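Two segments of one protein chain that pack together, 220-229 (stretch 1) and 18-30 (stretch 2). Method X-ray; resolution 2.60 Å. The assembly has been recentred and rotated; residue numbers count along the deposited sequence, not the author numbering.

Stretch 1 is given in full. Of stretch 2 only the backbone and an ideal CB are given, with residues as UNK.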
# COMPACT_ATOMS: atom_id res chain seq x y z
N LEU A 220 5.90 -12.05 23.27
CA LEU A 220 4.73 -11.35 22.83
C LEU A 220 4.03 -12.18 21.76
O LEU A 220 4.68 -12.66 20.82
CB LEU A 220 5.13 -10.01 22.24
CG LEU A 220 5.89 -9.08 23.19
CD1 LEU A 220 6.49 -7.91 22.40
CD2 LEU A 220 4.99 -8.59 24.33
N SER A 221 2.72 -12.34 21.90
CA SER A 221 1.91 -13.07 20.95
C SER A 221 1.26 -12.14 19.93
O SER A 221 0.37 -11.37 20.26
CB SER A 221 0.82 -13.83 21.70
OG SER A 221 -0.31 -14.00 20.88
N PHE A 222 1.69 -12.24 18.67
CA PHE A 222 1.19 -11.36 17.60
C PHE A 222 -0.10 -11.86 16.96
O PHE A 222 -0.38 -13.06 17.02
CB PHE A 222 2.28 -11.19 16.53
CG PHE A 222 3.32 -10.19 16.90
CD1 PHE A 222 4.36 -10.53 17.76
CD2 PHE A 222 3.26 -8.88 16.42
CE1 PHE A 222 5.32 -9.60 18.11
CE2 PHE A 222 4.22 -7.95 16.77
CZ PHE A 222 5.25 -8.31 17.62
N PRO A 223 -0.87 -10.96 16.31
CA PRO A 223 -2.20 -11.33 15.84
C PRO A 223 -2.17 -12.45 14.82
O PRO A 223 -1.25 -12.53 14.03
CB PRO A 223 -2.73 -10.04 15.17
CG PRO A 223 -1.75 -8.97 15.50
CD PRO A 223 -0.45 -9.67 15.75
N PRO A 224 -3.19 -13.30 14.81
CA PRO A 224 -3.20 -14.37 13.83
C PRO A 224 -3.67 -13.87 12.46
O PRO A 224 -4.42 -12.89 12.38
CB PRO A 224 -4.22 -15.35 14.42
CG PRO A 224 -5.19 -14.47 15.15
CD PRO A 224 -4.45 -13.21 15.55
N SER A 225 -3.23 -14.54 11.39
CA SER A 225 -3.78 -14.29 10.05
C SER A 225 -5.07 -15.08 9.91
O SER A 225 -5.04 -16.31 9.86
CB SER A 225 -2.80 -14.73 8.96
OG SER A 225 -3.43 -14.71 7.69
N GLU A 226 -6.20 -14.38 9.85
CA GLU A 226 -7.52 -15.02 9.79
C GLU A 226 -8.46 -14.42 8.75
O GLU A 226 -9.65 -14.74 8.74
CB GLU A 226 -8.21 -14.90 11.14
CG GLU A 226 -7.40 -15.35 12.33
CD GLU A 226 -8.21 -15.34 13.61
OE1 GLU A 226 -8.95 -14.34 13.82
OE2 GLU A 226 -8.10 -16.32 14.39
N ILE A 227 -7.96 -13.55 7.88
CA ILE A 227 -8.84 -12.80 6.99
C ILE A 227 -8.81 -13.43 5.60
O ILE A 227 -9.82 -13.96 5.14
CB ILE A 227 -8.46 -11.32 6.96
CG1 ILE A 227 -8.78 -10.69 8.32
CG2 ILE A 227 -9.20 -10.60 5.84
CD1 ILE A 227 -8.29 -9.27 8.50
N ILE A 228 -7.65 -13.39 4.95
CA ILE A 228 -7.45 -14.05 3.67
C ILE A 228 -6.81 -15.42 3.90
O ILE A 228 -5.76 -15.51 4.54
CB ILE A 228 -6.55 -13.22 2.72
CG1 ILE A 228 -7.11 -11.79 2.58
CG2 ILE A 228 -6.43 -13.89 1.36
CD1 ILE A 228 -8.57 -11.73 2.16
N SER A 229 -7.44 -16.46 3.36
CA SER A 229 -6.97 -17.83 3.53
C SER A 229 -5.58 -18.03 2.94
O SER A 229 -5.20 -17.35 1.99
CB SER A 229 -7.91 -18.80 2.82
OG SER A 229 -7.65 -18.80 1.43
N UNK A 18 0.22 -3.75 15.67
CA UNK A 18 -0.25 -4.98 15.06
C UNK A 18 -1.67 -5.28 15.51
O UNK A 18 -2.55 -5.53 14.69
CB UNK A 18 0.68 -6.14 15.41
N UNK A 19 -1.91 -5.22 16.82
CA UNK A 19 -3.22 -5.58 17.34
C UNK A 19 -4.29 -4.56 17.02
O UNK A 19 -5.41 -4.93 16.68
CB UNK A 19 -3.14 -5.77 18.86
N UNK A 20 -3.95 -3.28 17.12
CA UNK A 20 -4.88 -2.20 16.73
C UNK A 20 -5.31 -2.39 15.28
O UNK A 20 -6.50 -2.39 14.97
CB UNK A 20 -4.23 -0.83 16.91
N UNK A 21 -4.32 -2.58 14.41
CA UNK A 21 -4.57 -2.87 13.01
C UNK A 21 -5.50 -4.07 12.87
O UNK A 21 -6.47 -4.03 12.13
CB UNK A 21 -3.25 -3.12 12.27
N UNK A 22 -5.21 -5.14 13.60
CA UNK A 22 -5.95 -6.38 13.45
C UNK A 22 -7.36 -6.23 13.93
O UNK A 22 -8.31 -6.60 13.24
CB UNK A 22 -5.26 -7.52 14.20
N UNK A 23 -7.52 -5.68 15.12
CA UNK A 23 -8.85 -5.54 15.68
C UNK A 23 -9.74 -4.68 14.82
O UNK A 23 -10.91 -5.00 14.65
CB UNK A 23 -8.77 -4.95 17.09
N UNK A 24 -9.20 -3.60 14.28
CA UNK A 24 -9.99 -2.70 13.42
C UNK A 24 -10.47 -3.40 12.15
O UNK A 24 -11.65 -3.33 11.79
CB UNK A 24 -9.16 -1.47 13.04
N UNK A 25 -9.55 -4.07 11.47
CA UNK A 25 -9.86 -4.79 10.25
C UNK A 25 -10.96 -5.84 10.46
O UNK A 25 -11.85 -5.99 9.62
CB UNK A 25 -8.59 -5.46 9.71
N UNK A 26 -10.87 -6.55 11.58
CA UNK A 26 -11.79 -7.62 11.93
C UNK A 26 -13.18 -7.05 12.17
O UNK A 26 -14.19 -7.66 11.82
CB UNK A 26 -11.30 -8.38 13.16
N UNK A 27 -13.21 -5.87 12.77
CA UNK A 27 -14.45 -5.20 13.13
C UNK A 27 -15.12 -4.64 11.87
O UNK A 27 -16.30 -4.86 11.64
CB UNK A 27 -14.19 -4.09 14.15
N UNK A 28 -14.35 -3.92 11.06
CA UNK A 28 -14.83 -3.37 9.80
C UNK A 28 -15.27 -4.42 8.79
O UNK A 28 -16.30 -4.26 8.14
CB UNK A 28 -13.74 -2.50 9.18
N UNK A 29 -14.49 -5.49 8.66
CA UNK A 29 -14.85 -6.59 7.75
C UNK A 29 -16.19 -7.20 8.14
O UNK A 29 -17.01 -7.51 7.29
CB UNK A 29 -13.77 -7.67 7.75
N UNK A 30 -16.41 -7.37 9.44
CA UNK A 30 -17.66 -7.96 9.92
C UNK A 30 -18.86 -7.12 9.50
O UNK A 30 -19.81 -7.63 8.90
CB UNK A 30 -17.63 -8.11 11.44

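Stretch 2 is helical throughout. Stretch 1 has no regular helix or strand and lies along one side of it.

Position 18 points its CB toward stretch 1. The ideal CB is already 3.7 Å from P223 CD and 3.9 Å from F222 CD2, so a small apolar side chain would suit. The residue is A18. Its CB packs on the P223 ring and meets the edge of the F222 ring.

Position 19 sends its CB sideways, 4.8 Å from P223 CG. A proline ring lies nearby, and the carbonyl of S221 is free of any partner within its own stretch. A long or aromatic side chain could reach over, best with a donor. The residue is W19, chi1 m. W19 NE1 donates a hydrogen bond to S221 O (2.9 Å, 147°). P223 CG sits 3.8 Å from the centroid of the W19 five-membered ring, almost on the ring normal, a CH-pi contact.

Positions 20 and 21 have no stretch 1 atom near the ideal CB, so many side chains fit. They are E20 and R21, neither in contact; R21 is hydrogen-bonded elsewhere in the structure.

Position 22 points toward stretch 1, its ideal CB 3.7 Å from P223 CB. Two prolines lie ahead, with P224 O beyond. A flat ring would suit, or a medium apolar chain. The residue is H22, chi1 t. P223 CB and P224 CD both lie over a ring face, 4.0 and 4.2 Å from the H22 centroid, as CH-pi contacts. H22 CE1 comes within 3.4 Å of P224 O.

Positions 23 and 24 are out of reach of stretch 1, which sets no limit on the side chain. They carry H23 and L24.

Position 25 points toward stretch 1, with the ideal CB 4.0 Å from I227 CD1. An apolar chain, or a long one whose first carbons pack on I227, would suit. The residue is R25: its CB packs on I227, and its guanidinium is hydrogen-bonded elsewhere in the structure.

Position 26 points sideways, with nothing of stretch 1 near its ideal CB, but the E226 carboxylate is within reach of a long chain. A basic residue would suit. The residue is K26, and K26 NZ forms a salt bridge with E226 OE1 at 2.8 Å.

Positions 27 and 28 are out of reach, so many side chains fit; they hold E27 and L28.

Position 29 points toward stretch 1, yet no atom of stretch 1 lies within 5.5 Å of its ideal CB. A long side chain could reach I227 and I228. The residue is R29. I227 CG2 lies over one guanidinium face, 3.4 Å from R29 NE, and I228 CD1 is 4.1 Å from R29 NH2.

Position 30 is also out of reach and unrestricted by stretch 1; it holds S30.

Stretch 2 18-30: AWERHHLRKELRS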
# COMPACT_ATOMS: atom_id res chain seq x y z
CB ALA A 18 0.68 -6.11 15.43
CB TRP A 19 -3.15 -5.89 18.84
CG TRP A 19 -2.64 -7.29 19.07
CD1 TRP A 19 -1.36 -7.69 19.42
CD2 TRP A 19 -3.40 -8.52 18.92
NE1 TRP A 19 -1.28 -9.05 19.51
CE2 TRP A 19 -2.47 -9.61 19.22
CE3 TRP A 19 -4.70 -8.83 18.58
CZ2 TRP A 19 -2.86 -10.94 19.18
CZ3 TRP A 19 -5.08 -10.17 18.55
CH2 TRP A 19 -4.18 -11.20 18.85
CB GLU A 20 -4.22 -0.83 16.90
CG GLU A 20 -4.21 -0.33 18.33
CD GLU A 20 -3.18 0.77 18.60
OE1 GLU A 20 -2.37 1.09 17.70
OE2 GLU A 20 -3.19 1.31 19.73
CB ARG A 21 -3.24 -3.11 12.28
CG ARG A 21 -3.35 -3.14 10.77
CD ARG A 21 -2.02 -2.90 10.08
NE ARG A 21 -1.16 -4.08 10.10
CZ ARG A 21 -0.15 -4.30 10.96
NH1 ARG A 21 0.16 -3.40 11.89
NH2 ARG A 21 0.55 -5.42 10.88
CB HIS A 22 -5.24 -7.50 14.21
CG HIS A 22 -5.99 -8.80 14.23
ND1 HIS A 22 -5.97 -9.66 13.20
CD2 HIS A 22 -6.80 -9.37 15.20
CE1 HIS A 22 -6.73 -10.73 13.49
NE2 HIS A 22 -7.23 -10.55 14.72
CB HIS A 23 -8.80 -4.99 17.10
CG HIS A 23 -8.31 -5.99 18.12
ND1 HIS A 23 -8.75 -7.26 18.16
CD2 HIS A 23 -7.41 -5.85 19.17
CE1 HIS A 23 -8.15 -7.91 19.17
NE2 HIS A 23 -7.33 -7.04 19.80
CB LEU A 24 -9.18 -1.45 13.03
CG LEU A 24 -9.92 -0.44 12.15
CD1 LEU A 24 -11.26 -0.08 12.77
CD2 LEU A 24 -9.06 0.80 11.91
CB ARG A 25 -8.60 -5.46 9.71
CG ARG A 25 -7.60 -4.50 9.09
CD ARG A 25 -6.37 -5.24 8.59
NE ARG A 25 -5.41 -4.33 8.00
CZ ARG A 25 -4.22 -4.68 7.51
NH1 ARG A 25 -3.82 -5.95 7.53
NH2 ARG A 25 -3.42 -3.76 7.00
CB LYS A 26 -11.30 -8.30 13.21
CG LYS A 26 -11.69 -9.75 13.35
CD LYS A 26 -10.81 -10.66 12.51
CE LYS A 26 -11.08 -12.12 12.82
NZ LYS A 26 -10.94 -12.39 14.28
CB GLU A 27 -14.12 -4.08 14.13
CG GLU A 27 -15.30 -3.52 14.91
CD GLU A 27 -15.05 -2.11 15.44
OE1 GLU A 27 -13.87 -1.71 15.61
OE2 GLU A 27 -16.04 -1.39 15.70
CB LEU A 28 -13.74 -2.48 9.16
CG LEU A 28 -13.68 -1.06 9.71
CD1 LEU A 28 -12.62 -0.26 8.96
CD2 LEU A 28 -15.05 -0.39 9.62
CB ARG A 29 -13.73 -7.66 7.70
CG ARG A 29 -14.15 -9.03 7.16
CD ARG A 29 -12.95 -9.92 6.83
NE ARG A 29 -12.47 -9.64 5.48
CZ ARG A 29 -12.59 -10.45 4.43
NH1 ARG A 29 -13.13 -11.65 4.54
NH2 ARG A 29 -12.13 -10.05 3.26
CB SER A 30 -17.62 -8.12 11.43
OG SER A 30 -18.74 -8.85 11.89
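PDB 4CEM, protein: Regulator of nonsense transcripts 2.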